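Local coordinates for putative uncharacterized protein pf13_0012 (Plasmodium falciparum, PDB 2VWA) that is of unknown function but binds the lipid phosphatidylethanolamine through its soluble domain and, as a sporozoite membrane protein, is essential for liver-stage development of the malaria parasite, at residues 32-37 and 58-63. Numbering follows the deposited sequence.
Sequences RLSIQK and QKFVQG. With PTY (phosphatidylethanolamine), chain G.
Ile35 and Phe60 bring two helical segments, 32-37 and 58-63, to their nearest backbone approach, 7.2 Å between their CA atoms, and the ring of Phe60 spans the gap between them. Phe60 reaches across and lays a face of its ring against Ile35. CG1 of Ile35 stands over the middle of that face, 3.6 Å from the ring centroid and only 12° off the ring normal, a well-centred CH-pi contact. The CB-CG1-CD1 arm of Ile35 lies along the ring: CB sits above the CD1 and CE1 side, while CD1 of Ile35 extends past CG of Phe60 at 3.7 Å to reach its CB. This course follows from CG1 lying anti to the backbone N (chi1 -158°), with the chain carrying on straight to CD1. Ser34 meets the same ring differently, its OG lying in the ring plane at the edge, 3.2 Å from CE1 of Phe60, where the hydroxyl oxygen faces the ring's hydrogen-bearing rim. Face and edge are thus met by consecutive residues of one helix turn.

The other side of segment 32-37 serves the lipid. The extended side chain of Gln36 carries its amide to the phosphate, where NE2 makes a weak hydrogen bond of 3.1 Å to O12 of phosphatidylethanolamine; Glu40 also accepts from NE2, and His87 bonds to OE1. Arg32 presents a face of its guanidinium to an acyl chain, C21 lying over it and NH1 3.8 Å from lipid C20, while its NH2 forms a salt bridge with Asp83.

Within this all-helical domain, the contact joins helix 21-41 to helix 54-67 near the centre of the chain. Leu64 and Tyr56 extend the packing against Ser34 and Ile35, Ile4 adds to Phe60, and helix 74-99 touches both segments, through Val91 at Gln36 and Leu84 at Val61.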
loop_
_atom_site.group_PDB
_atom_site.type_symbol
_atom_site.label_atom_id
_atom_site.label_comp_id
_atom_site.label_asym_id
_atom_site.label_seq_id
_atom_site.Cartn_x
_atom_site.Cartn_y
_atom_site.Cartn_z
ATOM N N ARG A 32 1.474 2.789 -4.956
ATOM C CA ARG A 32 0.887 4.113 -4.688
ATOM C C ARG A 32 -0.413 4.348 -5.421
ATOM O O ARG A 32 -1.426 4.677 -4.802
ATOM C CB ARG A 32 1.863 5.247 -4.997
ATOM C CG ARG A 32 2.805 5.549 -3.857
ATOM C CD ARG A 32 3.605 6.813 -4.152
ATOM N NE ARG A 32 4.816 6.802 -3.365
ATOM C CZ ARG A 32 5.950 7.398 -3.703
ATOM N NH1 ARG A 32 6.028 8.083 -4.827
ATOM N NH2 ARG A 32 7.007 7.317 -2.896
ATOM N N LEU A 33 -0.399 4.188 -6.749
ATOM C CA LEU A 33 -1.613 4.468 -7.527
ATOM C C LEU A 33 -2.674 3.432 -7.240
ATOM O O LEU A 33 -3.854 3.715 -7.273
ATOM C CB LEU A 33 -1.334 4.554 -9.035
ATOM C CG LEU A 33 -0.435 5.751 -9.402
ATOM C CD1 LEU A 33 0.196 5.544 -10.779
ATOM C CD2 LEU A 33 -1.195 7.097 -9.331
ATOM N N SER A 34 -2.256 2.229 -6.924
ATOM C CA SER A 34 -3.218 1.166 -6.781
ATOM C C SER A 34 -4.053 1.302 -5.501
ATOM O O SER A 34 -5.251 1.056 -5.497
ATOM C CB SER A 34 -2.508 -0.180 -6.910
ATOM O OG SER A 34 -3.276 -1.226 -6.351
ATOM N N ILE A 35 -3.425 1.717 -4.418
ATOM C CA ILE A 35 -4.123 1.842 -3.166
ATOM C C ILE A 35 -4.847 3.195 -3.168
ATOM O O ILE A 35 -5.843 3.382 -2.481
ATOM C CB ILE A 35 -3.141 1.675 -1.941
ATOM C CG1 ILE A 35 -3.903 1.282 -0.680
ATOM C CG2 ILE A 35 -2.274 2.932 -1.703
ATOM C CD1 ILE A 35 -2.981 1.068 0.539
ATOM N N GLN A 36 -4.321 4.141 -3.937
ATOM C CA GLN A 36 -4.995 5.408 -4.139
ATOM C C GLN A 36 -6.381 5.153 -4.738
ATOM O O GLN A 36 -7.392 5.624 -4.208
ATOM C CB GLN A 36 -4.174 6.296 -5.057
ATOM C CG GLN A 36 -4.904 7.565 -5.416
ATOM C CD GLN A 36 -4.025 8.595 -6.050
ATOM O OE1 GLN A 36 -2.788 8.595 -5.906
ATOM N NE2 GLN A 36 -4.661 9.506 -6.750
ATOM N N LYS A 37 -6.430 4.401 -5.841
ATOM C CA LYS A 37 -7.725 4.016 -6.419
ATOM C C LYS A 37 -8.635 3.269 -5.460
ATOM O O LYS A 37 -9.834 3.527 -5.449
ATOM C CB LYS A 37 -7.571 3.191 -7.682
ATOM C CG LYS A 37 -7.222 4.020 -8.874
ATOM C CD LYS A 37 -6.369 3.167 -9.798
ATOM C CE LYS A 37 -5.975 3.929 -11.042
ATOM N NZ LYS A 37 -5.852 2.940 -12.152
ATOM N N GLN A 58 -0.252 -2.855 4.797
ATOM C CA GLN A 58 0.453 -4.126 4.750
ATOM C C GLN A 58 -0.243 -5.133 3.842
ATOM O O GLN A 58 0.381 -5.713 2.965
ATOM C CB GLN A 58 0.587 -4.720 6.141
ATOM C CG GLN A 58 1.809 -4.262 6.897
ATOM C CD GLN A 58 2.408 -5.373 7.756
ATOM O OE1 GLN A 58 1.850 -5.731 8.798
ATOM N NE2 GLN A 58 3.551 -5.926 7.320
ATOM N N LYS A 59 -1.544 -5.320 4.044
ATOM C CA LYS A 59 -2.309 -6.274 3.234
ATOM C C LYS A 59 -2.179 -5.928 1.774
ATOM O O LYS A 59 -2.109 -6.821 0.930
ATOM C CB LYS A 59 -3.777 -6.320 3.636
ATOM C CG LYS A 59 -4.057 -6.985 4.966
ATOM C CD LYS A 59 -5.554 -7.089 5.118
ATOM C CE LYS A 59 -5.971 -7.361 6.545
ATOM N NZ LYS A 59 -5.830 -8.794 6.867
ATOM N N PHE A 60 -2.103 -4.634 1.497
ATOM C CA PHE A 60 -1.925 -4.131 0.134
ATOM C C PHE A 60 -0.547 -4.408 -0.468
ATOM O O PHE A 60 -0.439 -4.785 -1.632
ATOM C CB PHE A 60 -2.220 -2.631 0.056
ATOM C CG PHE A 60 -3.203 -2.302 -0.984
ATOM C CD1 PHE A 60 -2.801 -2.130 -2.302
ATOM C CD2 PHE A 60 -4.557 -2.231 -0.671
ATOM C CE1 PHE A 60 -3.744 -1.862 -3.295
ATOM C CE2 PHE A 60 -5.497 -1.967 -1.666
ATOM C CZ PHE A 60 -5.092 -1.793 -2.972
ATOM N N VAL A 61 0.491 -4.216 0.333
ATOM C CA VAL A 61 1.850 -4.442 -0.122
ATOM C C VAL A 61 2.080 -5.952 -0.323
ATOM O O VAL A 61 2.773 -6.364 -1.257
ATOM C CB VAL A 61 2.911 -3.799 0.854
ATOM C CG1 VAL A 61 4.318 -4.244 0.508
ATOM C CG2 VAL A 61 2.820 -2.266 0.827
ATOM N N GLN A 62 1.477 -6.764 0.543
ATOM C CA GLN A 62 1.603 -8.206 0.436
ATOM C C GLN A 62 0.872 -8.792 -0.770
ATOM O O GLN A 62 1.408 -9.674 -1.437
ATOM C CB GLN A 62 1.228 -8.907 1.748
ATOM C CG GLN A 62 2.348 -8.738 2.778
ATOM C CD GLN A 62 2.201 -9.545 4.055
ATOM O OE1 GLN A 62 3.034 -9.411 4.963
ATOM N NE2 GLN A 62 1.155 -10.387 4.140
ATOM N N GLY A 63 -0.324 -8.270 -1.050
ATOM C CA GLY A 63 -1.148 -8.741 -2.152
ATOM C C GLY A 63 -0.470 -8.385 -3.444
ATOM O O GLY A 63 -0.356 -9.195 -4.379
HETATM C C1 PTY G . -4.060 12.819 -9.034
HETATM C C2 PTY G . -10.215 13.516 -8.542
HETATM C C3 PTY G . -9.873 12.215 -7.819
HETATM O O4 PTY G . -2.642 12.692 -8.930
HETATM C C5 PTY G . -6.107 13.265 -7.694
HETATM C C6 PTY G . -4.679 12.722 -7.645
HETATM O O7 PTY G . -3.891 13.467 -6.710
HETATM C C8 PTY G . -3.722 12.831 -5.399
HETATM O O10 PTY G . -4.687 12.343 -4.832
HETATM C C11 PTY G . -2.364 12.785 -4.727
HETATM C C12 PTY G . -1.819 14.203 -4.562
HETATM C C13 PTY G . -0.716 14.306 -3.510
HETATM C C14 PTY G . 0.621 13.768 -4.008
HETATM C C15 PTY G . 1.582 14.886 -4.408
HETATM C C16 PTY G . 2.705 14.365 -5.303
HETATM C C17 PTY G . 3.868 13.852 -4.456
HETATM C C18 PTY G . 4.990 13.269 -5.306
HETATM C C19 PTY G . 6.284 13.192 -4.503
HETATM C C20 PTY G . 6.658 11.745 -4.188
HETATM C C21 PTY G . 6.503 11.413 -2.707
HETATM C C22 PTY G . 7.720 11.858 -1.897
HETATM C C23 PTY G . 8.576 10.682 -1.434
HETATM C C24 PTY G . 8.301 10.310 0.023
HETATM C C25 PTY G . 8.699 8.855 0.252
HETATM C C26 PTY G . 8.171 8.285 1.565
HETATM C C27 PTY G . 8.908 6.987 1.859
HETATM C C28 PTY G . 8.982 6.651 3.341
HETATM C C29 PTY G . 9.449 5.218 3.506
HETATM C C30 PTY G . -1.755 13.758 -9.378
HETATM C C31 PTY G . -1.589 15.022 -8.559
HETATM O O30 PTY G . -1.149 13.611 -10.426
HETATM C C32 PTY G . -0.205 15.078 -7.919
HETATM C C33 PTY G . 0.126 16.501 -7.475
HETATM C C34 PTY G . 1.533 16.916 -7.906
HETATM C C35 PTY G . 1.998 18.145 -7.125
HETATM C C36 PTY G . 2.623 19.181 -8.058
HETATM C C37 PTY G . 4.131 19.276 -7.857
HETATM C C38 PTY G . 4.838 19.629 -9.162
HETATM C C39 PTY G . 5.678 18.465 -9.684
HETATM C C40 PTY G . 7.168 18.816 -9.714
HETATM C C41 PTY G . 8.040 17.562 -9.697
HETATM C C42 PTY G . 8.864 17.468 -8.414
HETATM C C43 PTY G . 10.174 16.718 -8.650
HETATM C C44 PTY G . 10.411 15.671 -7.578
HETATM P P1 PTY G . -7.561 11.330 -8.839
HETATM O O11 PTY G . -9.174 11.329 -8.700
HETATM O O12 PTY G . -7.079 9.907 -8.671
HETATM O O13 PTY G . -7.200 12.079 -10.103
HETATM O O14 PTY G . -7.046 12.193 -7.565
HETATM N N1 PTY G . -11.647 13.585 -8.754
#